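PDB 5KTC: FdhC from Acinetobacter nosocomialis, which catalyses, as a GNAT-superfamily sugar N-acyltransferase, transfer of a 3-hydroxybutanoyl group from its coenzyme A thioester to the amino group of a dTDP-linked 3-amino-3,6-dideoxygalactose. Local coordinates for residues V16-A21 and S46-I51; E131-N136 and D155-Y160. All blocks are in the same frame, centred on the assembly; numbering follows the deposited sequence.

Interaction 1. Residues V16-A21 and S46-I51; sequences VEENDA and SQAEWI. With FUH ([[(2~{R},3~{S},5~{R})-5-[5-methyl-2,4-bis(oxidanylidene)pyrimidin-1-yl]-3-oxidanyl-oxolan-2-yl]methoxy-oxidanyl-phosphoryl] [(2~{R},3~{R},4~{S},5~{R},6~{R})-6-methyl-3,5-bis(oxidanyl)-4-[[(3~{R})-3-oxidanylbutanoyl]amino]oxan-2-yl] hydrogen phosphate), chain C; EDO (1,2-ethanediol), chain B.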
# COMPACT_ATOMS: atom_id res chain seq x y z
N VAL A 16 7.47 -9.31 1.34
CA VAL A 16 8.66 -9.31 0.47
C VAL A 16 9.72 -10.29 0.95
O VAL A 16 9.95 -10.43 2.16
CB VAL A 16 9.22 -7.87 0.35
CG1 VAL A 16 10.61 -7.82 -0.27
CG2 VAL A 16 8.24 -7.08 -0.49
N GLU A 17 10.34 -10.99 -0.00
CA GLU A 17 11.55 -11.85 0.31
C GLU A 17 12.73 -11.35 -0.55
O GLU A 17 12.52 -10.63 -1.56
CB GLU A 17 11.26 -13.32 -0.01
CG GLU A 17 10.06 -14.00 0.66
CD GLU A 17 10.16 -14.09 2.17
OE1 GLU A 17 9.11 -14.28 2.82
OE2 GLU A 17 11.28 -14.00 2.72
N GLU A 18 13.96 -11.75 -0.20
CA GLU A 18 15.16 -11.39 -1.01
C GLU A 18 15.03 -11.74 -2.48
O GLU A 18 15.50 -10.98 -3.37
CB GLU A 18 16.45 -12.03 -0.44
CG GLU A 18 17.09 -11.22 0.67
CD GLU A 18 18.41 -11.83 1.13
OE1 GLU A 18 19.29 -12.08 0.26
OE2 GLU A 18 18.55 -12.04 2.35
N ASN A 19 14.37 -12.84 -2.75
CA ASN A 19 14.12 -13.28 -4.08
C ASN A 19 13.20 -12.38 -4.92
O ASN A 19 13.17 -12.55 -6.13
CB ASN A 19 13.55 -14.73 -4.08
CG ASN A 19 14.00 -15.54 -5.31
OD1 ASN A 19 14.34 -14.99 -6.37
ND2 ASN A 19 14.01 -16.89 -5.16
N ASP A 20 12.48 -11.41 -4.31
CA ASP A 20 11.66 -10.44 -5.06
C ASP A 20 12.52 -9.28 -5.61
O ASP A 20 11.98 -8.33 -6.22
CB ASP A 20 10.58 -9.83 -4.16
CG ASP A 20 9.56 -10.89 -3.63
OD1 ASP A 20 9.11 -11.65 -4.50
OD2 ASP A 20 9.27 -10.96 -2.41
N ALA A 21 13.85 -9.36 -5.39
CA ALA A 21 14.69 -8.23 -5.75
C ALA A 21 14.62 -7.88 -7.21
O ALA A 21 14.53 -6.71 -7.54
CB ALA A 21 16.11 -8.48 -5.30
N SER A 46 22.13 -5.34 -5.05
CA SER A 46 21.92 -4.20 -4.17
C SER A 46 20.51 -4.19 -3.63
O SER A 46 20.31 -3.94 -2.47
CB SER A 46 22.20 -2.86 -4.85
OG SER A 46 23.56 -2.87 -5.28
N GLN A 47 19.54 -4.49 -4.49
CA GLN A 47 18.16 -4.54 -4.01
C GLN A 47 17.95 -5.71 -3.01
O GLN A 47 17.26 -5.54 -2.02
CB GLN A 47 17.20 -4.59 -5.17
CG GLN A 47 15.72 -4.69 -4.82
CD GLN A 47 15.17 -3.53 -4.08
OE1 GLN A 47 15.44 -2.40 -4.41
NE2 GLN A 47 14.33 -3.79 -3.08
N ALA A 48 18.57 -6.86 -3.27
CA ALA A 48 18.53 -7.99 -2.35
C ALA A 48 19.08 -7.53 -1.02
O ALA A 48 18.48 -7.84 0.05
CB ALA A 48 19.35 -9.17 -2.84
N GLU A 49 20.19 -6.76 -1.05
CA GLU A 49 20.73 -6.25 0.20
C GLU A 49 19.75 -5.32 0.96
O GLU A 49 19.61 -5.41 2.16
CB GLU A 49 22.11 -5.55 0.06
CG GLU A 49 22.68 -5.23 1.46
CD GLU A 49 23.93 -4.36 1.49
OE1 GLU A 49 24.16 -3.71 2.57
OE2 GLU A 49 24.66 -4.32 0.45
N TRP A 50 19.13 -4.39 0.24
CA TRP A 50 18.08 -3.52 0.80
C TRP A 50 17.00 -4.38 1.49
O TRP A 50 16.54 -4.04 2.59
CB TRP A 50 17.43 -2.64 -0.31
CG TRP A 50 16.65 -1.45 0.23
CD1 TRP A 50 17.07 -0.12 0.35
CD2 TRP A 50 15.33 -1.47 0.75
NE1 TRP A 50 16.08 0.65 0.92
CE2 TRP A 50 15.01 -0.15 1.19
CE3 TRP A 50 14.36 -2.49 0.92
CZ2 TRP A 50 13.78 0.17 1.78
CZ3 TRP A 50 13.13 -2.14 1.52
CH2 TRP A 50 12.86 -0.84 1.93
N ILE A 51 16.62 -5.46 0.84
CA ILE A 51 15.56 -6.33 1.41
C ILE A 51 16.05 -7.06 2.69
O ILE A 51 15.31 -7.22 3.67
CB ILE A 51 15.08 -7.32 0.36
CG1 ILE A 51 14.42 -6.60 -0.81
CG2 ILE A 51 14.13 -8.36 0.98
CD1 ILE A 51 14.13 -7.54 -1.98
O1 FUH C . 3.74 5.86 -2.00
C1 FUH C . 3.58 6.88 -1.34
C2 FUH C . 2.31 7.19 -0.61
C3 FUH C . 1.12 6.48 -1.20
O2 FUH C . 0.47 7.28 -2.22
C4 FUH C . 0.07 6.22 -0.15
N1 FUH C . 4.59 7.83 -1.18
C5 FUH C . 5.97 7.50 -1.55
C6 FUH C . 6.62 8.64 -2.35
O3 FUH C . 6.53 9.77 -1.59
C7 FUH C . 8.10 8.45 -2.59
C8 FUH C . 8.83 9.70 -3.13
O4 FUH C . 8.76 8.09 -1.37
C9 FUH C . 6.77 7.23 -0.29
O5 FUH C . 6.34 6.05 0.38
C10 FUH C . 8.18 6.98 -0.65
O6 FUH C . 8.22 5.81 -1.45
P1 FUH C . 9.55 5.06 -1.78
O7 FUH C . 10.29 5.68 -2.91
O8 FUH C . 9.09 3.65 -2.14
O9 FUH C . 10.40 4.79 -0.47
P2 FUH C . 11.44 5.70 0.34
O10 FUH C . 11.02 5.68 1.77
O11 FUH C . 11.41 7.08 -0.30
O12 FUH C . 12.75 4.87 0.07
C11 FUH C . 13.86 4.97 0.97
C12 FUH C . 15.12 4.69 0.20
C13 FUH C . 15.20 5.44 -1.15
O13 FUH C . 16.55 5.82 -1.48
C14 FUH C . 14.79 4.41 -2.19
C15 FUH C . 15.29 3.13 -1.55
O14 FUH C . 15.20 3.30 -0.11
N2 FUH C . 14.49 1.91 -1.79
C16 FUH C . 13.22 1.80 -1.32
C17 FUH C . 12.50 0.62 -1.50
C18 FUH C . 11.09 0.44 -0.98
C19 FUH C . 13.15 -0.43 -2.22
O15 FUH C . 12.54 -1.57 -2.37
N3 FUH C . 14.40 -0.29 -2.68
C20 FUH C . 15.06 0.84 -2.42
O16 FUH C . 16.29 0.98 -2.89
C1 EDO B . 7.38 -12.83 -8.08
O1 EDO B . 7.55 -13.75 -6.98
C2 EDO B . 7.87 -11.45 -7.70
O2 EDO B . 9.14 -11.51 -7.02
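Ile-51 fits against the turn formed by Val-16 to Ala-21, and its two branches divide the work. CD1 presses on the backbone, 3.5 Å from Glu-17 O, a carbonyl already taken by the N-H of Asp-20 in the 3-10 turn. Asp-20 OD2 closes the same turn, gripping the N-H of Glu-17 in a nearly straight bond (173°), and is itself paired with Arg-14 in a salt bridge. CG2 of Ile-51, anti to the backbone N, reaches the start of the turn, 3.6 Å from Glu-18 N, and meets Val-16 CG1 at 3.8 Å, the two side chains crossing at about a right angle. Beside this cluster the methyl of Ala-21 lies directly on the helix backbone, with CB 3.6 Å from Ala-48 N. At Ala-48 just a methyl stands on this part of the helix, and its CA comes within 5.0 Å of Glu-18 CA. Ile-24 of helix 21-28 extends the apolar patch, touching Val-16, Gln-47 and Ile-51.

In the GNAT fold the first strand is followed by two helices before the second strand, and this contact joins the loop leaving strand 11-15 to the second of those helices, 44-59. The helix also serves the nucleotide. Gln-47, its CG lying by Ala-21 O, bends at chi2 (64°), and its amide pairs with the thymine base: OE1 accepts from FUH N3 and NE2 donates to FUH O15, each at 2.9 Å. The indole of Trp-50 covers the base, with FUH C19 3.7 Å above the ring centre.

The outer side is looser. Glu-18 runs out extended past the helix, with CG against Ala-48 O, while OE1 makes a long, weak ion pair with Arg-52. Glu-17, exposed, turns away from the helix.

Interaction 2. Residues E131-N136 and D155-Y160; sequences EVMKGN and DENIYY. With COA (coenzyme A), chain D.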
# COMPACT_ATOMS: atom_id res chain seq x y z
N GLU A 131 2.55 10.86 2.20
CA GLU A 131 2.68 12.03 1.34
C GLU A 131 2.63 11.64 -0.14
O GLU A 131 2.88 10.49 -0.48
CB GLU A 131 3.99 12.74 1.63
CG GLU A 131 5.26 12.00 1.42
CD GLU A 131 5.88 11.35 2.62
OE1 GLU A 131 6.57 10.34 2.47
OE2 GLU A 131 5.70 11.85 3.74
N VAL A 132 2.30 12.62 -0.99
CA VAL A 132 2.14 12.43 -2.41
C VAL A 132 2.75 13.64 -3.09
O VAL A 132 2.49 14.78 -2.68
CB VAL A 132 0.67 12.38 -2.77
CG1 VAL A 132 0.44 12.20 -4.25
CG2 VAL A 132 -0.06 11.30 -1.96
N MET A 133 3.60 13.43 -4.09
CA MET A 133 4.22 14.58 -4.76
C MET A 133 3.23 15.47 -5.45
O MET A 133 2.31 15.01 -6.06
CB MET A 133 5.29 14.15 -5.77
CG MET A 133 6.61 13.77 -5.09
SD MET A 133 7.98 13.60 -6.27
CE MET A 133 8.42 15.33 -6.60
N LYS A 134 3.45 16.78 -5.36
CA LYS A 134 2.67 17.71 -6.13
C LYS A 134 2.93 17.35 -7.61
O LYS A 134 4.00 16.96 -7.93
CB LYS A 134 3.13 19.11 -5.77
CG LYS A 134 2.78 19.54 -4.36
CD LYS A 134 3.29 20.97 -4.08
CE LYS A 134 2.39 21.81 -3.20
NZ LYS A 134 3.25 22.69 -2.32
N GLY A 135 1.89 17.36 -8.42
CA GLY A 135 1.95 16.88 -9.80
C GLY A 135 1.35 15.51 -9.99
O GLY A 135 0.92 15.19 -11.10
N ASN A 136 1.28 14.69 -8.93
CA ASN A 136 0.73 13.30 -9.02
C ASN A 136 -0.77 13.29 -8.82
O ASN A 136 -1.36 12.68 -7.89
CB ASN A 136 1.46 12.41 -8.00
CG ASN A 136 1.44 10.93 -8.38
OD1 ASN A 136 0.87 10.51 -9.37
ND2 ASN A 136 2.10 10.13 -7.55
N ASP A 155 7.64 22.23 -0.61
CA ASP A 155 7.88 22.50 -2.08
C ASP A 155 7.55 21.27 -3.00
O ASP A 155 7.14 21.42 -4.15
CB ASP A 155 9.37 22.86 -2.22
CG ASP A 155 9.68 24.23 -1.65
OD1 ASP A 155 8.75 25.04 -1.50
OD2 ASP A 155 10.86 24.51 -1.39
N GLU A 156 7.64 20.08 -2.42
CA GLU A 156 7.52 18.81 -3.17
C GLU A 156 6.21 18.08 -3.03
O GLU A 156 5.72 17.49 -4.00
CB GLU A 156 8.52 17.83 -2.62
CG GLU A 156 9.93 18.12 -2.85
CD GLU A 156 10.83 17.14 -2.13
OE1 GLU A 156 11.98 17.59 -1.92
OE2 GLU A 156 10.46 15.96 -1.81
N ASN A 157 5.68 18.07 -1.80
CA ASN A 157 4.60 17.15 -1.35
C ASN A 157 3.39 17.81 -0.76
O ASN A 157 3.42 18.95 -0.29
CB ASN A 157 5.15 16.28 -0.21
CG ASN A 157 6.29 15.39 -0.62
OD1 ASN A 157 6.32 14.93 -1.75
ND2 ASN A 157 7.25 15.13 0.28
N ILE A 158 2.30 17.06 -0.81
CA ILE A 158 1.19 17.23 0.07
C ILE A 158 1.22 16.08 1.07
O ILE A 158 1.51 14.93 0.72
CB ILE A 158 -0.09 17.38 -0.67
CG1 ILE A 158 -0.02 18.66 -1.53
CG2 ILE A 158 -1.29 17.48 0.32
CD1 ILE A 158 -1.09 18.69 -2.58
N TYR A 159 1.00 16.44 2.36
CA TYR A 159 1.07 15.50 3.49
C TYR A 159 -0.34 15.21 3.95
O TYR A 159 -1.19 16.14 4.07
CB TYR A 159 1.86 16.12 4.64
CG TYR A 159 3.25 16.29 4.25
CD1 TYR A 159 4.12 15.23 4.33
CD2 TYR A 159 3.69 17.49 3.67
CE1 TYR A 159 5.38 15.32 3.88
CE2 TYR A 159 4.99 17.60 3.23
CZ TYR A 159 5.83 16.55 3.33
OH TYR A 159 7.14 16.56 2.89
N TYR A 160 -0.63 13.93 4.16
CA TYR A 160 -1.96 13.50 4.51
C TYR A 160 -1.95 12.68 5.78
O TYR A 160 -0.95 12.05 6.10
CB TYR A 160 -2.55 12.61 3.39
CG TYR A 160 -2.79 13.31 2.09
CD1 TYR A 160 -1.81 13.37 1.11
CD2 TYR A 160 -4.02 13.90 1.84
CE1 TYR A 160 -2.05 14.07 -0.07
CE2 TYR A 160 -4.27 14.53 0.64
CZ TYR A 160 -3.27 14.62 -0.30
OH TYR A 160 -3.57 15.28 -1.46
N1A COA D . -14.07 4.25 -5.36
C2A COA D . -14.35 3.56 -6.49
N3A COA D . -13.49 3.46 -7.51
C4A COA D . -12.28 3.98 -7.36
C5A COA D . -11.89 4.71 -6.13
C6A COA D . -12.89 4.82 -5.09
N6A COA D . -12.65 5.47 -3.96
N7A COA D . -10.64 5.11 -6.28
C8A COA D . -10.24 4.70 -7.50
N9A COA D . -11.23 4.03 -8.15
C1B COA D . -11.17 3.41 -9.49
C2B COA D . -10.48 4.37 -10.47
O2B COA D . -11.39 5.31 -11.06
C3B COA D . -9.84 3.43 -11.43
O3B COA D . -10.87 2.95 -12.31
P3B COA D . -10.92 3.45 -13.84
O7A COA D . -10.21 2.29 -14.55
O8A COA D . -12.42 3.43 -13.90
O9A COA D . -10.22 4.78 -13.91
C4B COA D . -9.41 2.28 -10.55
O4B COA D . -10.33 2.25 -9.45
C5B COA D . -7.95 2.34 -10.16
O5B COA D . -7.68 3.55 -9.48
P1A COA D . -6.60 4.55 -10.07
O1A COA D . -6.70 5.84 -9.29
O2A COA D . -6.47 4.54 -11.56
O3A COA D . -5.17 4.00 -9.54
P2A COA D . -3.96 3.35 -10.27
O4A COA D . -4.28 2.03 -10.93
O5A COA D . -3.23 4.35 -11.16
O6A COA D . -3.00 2.98 -9.06
CBP COA D . -0.89 3.86 -8.20
CCP COA D . -2.42 4.05 -8.32
CDP COA D . -0.37 5.06 -7.45
CEP COA D . -0.57 2.59 -7.43
CAP COA D . -0.29 3.77 -9.62
OAP COA D . -0.88 4.88 -10.38
C9P COA D . 1.19 3.79 -9.65
O9P COA D . 1.94 2.81 -9.47
N8P COA D . 1.70 5.01 -9.89
C7P COA D . 3.10 5.21 -9.94
C6P COA D . 3.83 5.11 -8.62
C5P COA D . 3.36 6.20 -7.70
O5P COA D . 3.34 7.37 -8.11
N4P COA D . 2.96 5.83 -6.50
C3P COA D . 2.35 6.77 -5.55
C2P COA D . 3.39 7.68 -4.88
S1P COA D . 2.51 8.99 -3.94
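The ring of Tyr-159 receives the carboxylate of Glu-131 at its edge, near the ring plane, with OE2 3.5 Å from CE1 and the two planes 72° apart. At the hydroxyl, Asn-157 ND2 donates a nearly straight bond lying in its own amide plane (3.0 Å to Tyr-159 OH), and Asp-154 binds the same oxygen. The Asn-157 amide also lies beside Glu-131 CG, which chi1 (61°) places between the backbone N and the carbonyl carbon, while OD1 turns to Met-133 CG. On the other side of the sheet, Val-132 CG2 sits 3.9 Å from CE1 of Tyr-160, whose ring meets Phe-130 and whose hydroxyl bonds to His-140.

Between these faces runs an antiparallel ladder: Val-132 N donates to Ile-158 O and Ile-158 N to Val-132 O, each at 3.0 Å, and Lys-134 N adds a third bond to Glu-156 O at 2.7 Å. A type II turn through Gly-135 then delivers Asn-136 to the cofactor, where ND2 donates to COA O5P at 3.1 Å. The thiol S1P lies 3.8 Å from Glu-131 O, the very carbonyl that accepts a hydrogen bond from the product amide, FUH N1. One strand backbone thus touches both products, consistent with acyl transfer taking place beside it.

Overall arrangement
Both contacts border the bound sugar nucleotide, and interaction 2 also coenzyme A, from well-separated parts of the GNAT fold, their nearest atoms about 12 Å apart and their centres about 27 Å apart, with no element in common. Interaction 1, mostly buried, fits a loop to a helix through methyl groups and backbone, with no polar bond between its segments; its helix recognises the nucleotide end of the sugar product. Interaction 2, only partly buried, joins neighbouring strands, 127-133 and 157-163, by backbone hydrogen bonds, with Glu-131 and Tyr-159 on one face and Val-132 and Ile-158 on the other; it meets the sugar product at the acylated amide.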